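Hypothetical protein XAC2396 (Xanthomonas axonopodis pv. citri, PDB 2G3W) is of unknown function but adopts a compact fold built around a variation of the PD-(D/E)XK nuclease motif. Local coordinates at residues Pro67-Arg72 with Ile82-Pro87. Numbering follows the deposited sequence.
Sequences PDLWRR and IDLGQP
Asp68 and Leu69 together sit opposite the single residue Ile82, forming a classic beta bulge in the antiparallel hairpin of strands 69-72 and 78-84 of the large mixed sheet. It illustrates how an irregular strand start can still be tied to its neighbour by a side chain. Leu69 and Ile82 form the hydrogen-bonded pair: Ile82 N donates to Leu69 O at 2.8 Å, and Leu69 N reaches Ile82 O at 3.1 Å. The extra residue of the bulge points its own amide at the same acceptor, but the bond from Asp68 N to Ile82 O is weak, bent to 121°.

Two residues beyond Ile82, a carboxylate takes the place of a backbone partner. The first torsion of Asp68 sets CG beside its own backbone N (chi1 -61°), which carries the carboxylate across to the other strand. There Asp68 OD2 accepts from Leu84 N at 2.8 Å, on the anti side and slightly out of the carboxylate plane. The other oxygen, OD1, makes a salt bridge with Arg39 of helix 37-49, so the buried carboxylate links that helix to the end of strand 78-84. Asp83 OD1 lies 4.0 Å from Asp68 OD2; any repulsion between these like charges is probably eased by Arg39 and by Arg91, which pairs with Asp83 OD2.

Apolar packing lies on the face of the sheet carrying Leu69 and Ile82, where Leu69 also touches Ala46 and Phe47 of helix 37-49. The side chains of Leu69 and Ile82 cross at a slant, Leu69 CD1 meeting Ile82 CG2 at 4.0 Å while CB of the leucine touches CD1 of the isoleucine. The Leu84 side chain crosses that of Asp68 at an angle, its CG 3.4 Å from Asp68 OD2, the very oxygen that its own amide grips.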
loop_
_atom_site.group_PDB
_atom_site.type_symbol
_atom_site.label_atom_id
_atom_site.label_comp_id
_atom_site.label_asym_id
_atom_site.label_seq_id
_atom_site.Cartn_x
_atom_site.Cartn_y
_atom_site.Cartn_z
ATOM N N PRO A 67 -2.074 -10.241 -22.198
ATOM C CA PRO A 67 -1.261 -9.483 -21.256
ATOM C C PRO A 67 0.169 -10.021 -21.255
ATOM O O PRO A 67 0.456 -10.998 -21.937
ATOM C CB PRO A 67 -1.927 -9.788 -19.921
ATOM C CG PRO A 67 -2.442 -11.189 -20.090
ATOM C CD PRO A 67 -2.909 -11.252 -21.520
ATOM N N ASP A 68 1.057 -9.415 -20.478
ATOM C CA ASP A 68 2.376 -10.027 -20.286
ATOM C C ASP A 68 2.333 -11.281 -19.453
ATOM O O ASP A 68 3.088 -12.239 -19.693
ATOM C CB ASP A 68 3.332 -9.001 -19.709
ATOM C CG ASP A 68 3.494 -7.829 -20.639
ATOM O OD1 ASP A 68 3.939 -8.025 -21.794
ATOM O OD2 ASP A 68 3.147 -6.721 -20.239
ATOM N N LEU A 69 1.463 -11.289 -18.449
ATOM C CA LEU A 69 1.224 -12.563 -17.724
ATOM C C LEU A 69 -0.240 -12.714 -17.427
ATOM O O LEU A 69 -0.949 -11.716 -17.291
ATOM C CB LEU A 69 2.008 -12.644 -16.410
ATOM C CG LEU A 69 3.517 -12.373 -16.375
ATOM C CD1 LEU A 69 3.812 -10.854 -16.320
ATOM C CD2 LEU A 69 4.098 -13.063 -15.144
ATOM N N TRP A 70 -0.690 -13.965 -17.273
ATOM C CA TRP A 70 -2.070 -14.224 -16.846
ATOM C C TRP A 70 -2.306 -15.600 -16.252
ATOM O O TRP A 70 -1.583 -16.559 -16.566
ATOM C CB TRP A 70 -3.088 -13.972 -17.964
ATOM C CG TRP A 70 -2.859 -14.656 -19.302
ATOM C CD1 TRP A 70 -1.799 -15.431 -19.689
ATOM C CD2 TRP A 70 -3.720 -14.552 -20.439
ATOM N NE1 TRP A 70 -1.972 -15.847 -21.004
ATOM C CE2 TRP A 70 -3.138 -15.303 -21.484
ATOM C CE3 TRP A 70 -4.925 -13.865 -20.683
ATOM C CZ2 TRP A 70 -3.730 -15.408 -22.749
ATOM C CZ3 TRP A 70 -5.510 -13.970 -21.938
ATOM C CH2 TRP A 70 -4.913 -14.747 -22.953
ATOM N N ARG A 71 -3.281 -15.639 -15.352
ATOM C CA ARG A 71 -3.845 -16.884 -14.856
ATOM C C ARG A 71 -5.293 -16.912 -15.345
ATOM O O ARG A 71 -6.047 -15.944 -15.166
ATOM C CB ARG A 71 -3.769 -16.950 -13.339
ATOM C CG ARG A 71 -4.397 -18.225 -12.793
ATOM C CD ARG A 71 -4.241 -18.336 -11.299
ATOM N NE ARG A 71 -4.997 -17.314 -10.569
ATOM C CZ ARG A 71 -4.451 -16.276 -9.941
ATOM N NH1 ARG A 71 -3.132 -16.098 -9.944
ATOM N NH2 ARG A 71 -5.231 -15.420 -9.298
ATOM N N ARG A 72 -5.665 -17.993 -16.006
ATOM C CA ARG A 72 -7.016 -18.119 -16.527
ATOM C C ARG A 72 -7.753 -19.270 -15.842
ATOM O O ARG A 72 -7.145 -20.298 -15.542
ATOM C CB ARG A 72 -6.971 -18.326 -18.040
ATOM C CG ARG A 72 -6.488 -17.104 -18.811
ATOM C CD ARG A 72 -6.279 -17.489 -20.256
ATOM N NE ARG A 72 -4.939 -18.049 -20.426
ATOM C CZ ARG A 72 -4.482 -18.602 -21.542
ATOM N NH1 ARG A 72 -5.258 -18.688 -22.601
ATOM N NH2 ARG A 72 -3.238 -19.062 -21.587
ATOM N N ILE A 82 -1.849 -9.316 -16.061
ATOM C CA ILE A 82 -0.722 -8.442 -15.685
ATOM C C ILE A 82 -0.072 -7.764 -16.899
ATOM O O ILE A 82 0.374 -8.459 -17.818
ATOM C CB ILE A 82 0.372 -9.244 -14.883
ATOM C CG1 ILE A 82 -0.236 -10.043 -13.699
ATOM C CG2 ILE A 82 1.492 -8.275 -14.416
ATOM C CD1 ILE A 82 0.700 -11.056 -13.024
ATOM N N ASP A 83 -0.036 -6.423 -16.921
ATOM C CA ASP A 83 0.603 -5.655 -17.990
ATOM C C ASP A 83 1.777 -4.855 -17.430
ATOM O O ASP A 83 1.657 -4.226 -16.357
ATOM C CB ASP A 83 -0.373 -4.669 -18.682
ATOM C CG ASP A 83 -1.226 -5.328 -19.775
ATOM O OD1 ASP A 83 -0.800 -6.305 -20.389
ATOM O OD2 ASP A 83 -2.358 -4.896 -19.990
ATOM N N LEU A 84 2.915 -4.896 -18.122
ATOM C CA LEU A 84 4.101 -4.225 -17.619
ATOM C C LEU A 84 4.148 -2.873 -18.265
ATOM O O LEU A 84 3.610 -2.677 -19.369
ATOM C CB LEU A 84 5.406 -4.993 -17.895
ATOM C CG LEU A 84 5.318 -6.508 -17.581
ATOM C CD1 LEU A 84 6.529 -7.221 -18.157
ATOM C CD2 LEU A 84 5.169 -6.760 -16.097
ATOM N N GLY A 85 4.765 -1.934 -17.575
ATOM C CA GLY A 85 4.961 -0.600 -18.149
ATOM C C GLY A 85 3.876 0.395 -17.810
ATOM O O GLY A 85 3.331 0.440 -16.682
ATOM N N GLN A 86 3.558 1.211 -18.815
ATOM C CA GLN A 86 2.669 2.316 -18.652
ATOM C C GLN A 86 1.560 2.169 -19.674
ATOM O O GLN A 86 1.507 2.977 -20.630
ATOM C CB GLN A 86 3.419 3.595 -19.020
ATOM C CG GLN A 86 3.408 4.612 -17.973
ATOM C CD GLN A 86 4.764 4.736 -17.367
ATOM O OE1 GLN A 86 5.486 5.667 -17.712
ATOM N NE2 GLN A 86 5.150 3.788 -16.486
ATOM N N PRO A 87 0.674 1.166 -19.510
ATOM C CA PRO A 87 -0.402 1.059 -20.516
ATOM C C PRO A 87 -1.285 2.286 -20.650
ATOM O O PRO A 87 -1.573 2.964 -19.670
ATOM C CB PRO A 87 -1.239 -0.127 -20.014
ATOM C CG PRO A 87 -0.816 -0.389 -18.681
ATOM C CD PRO A 87 0.584 0.090 -18.516
#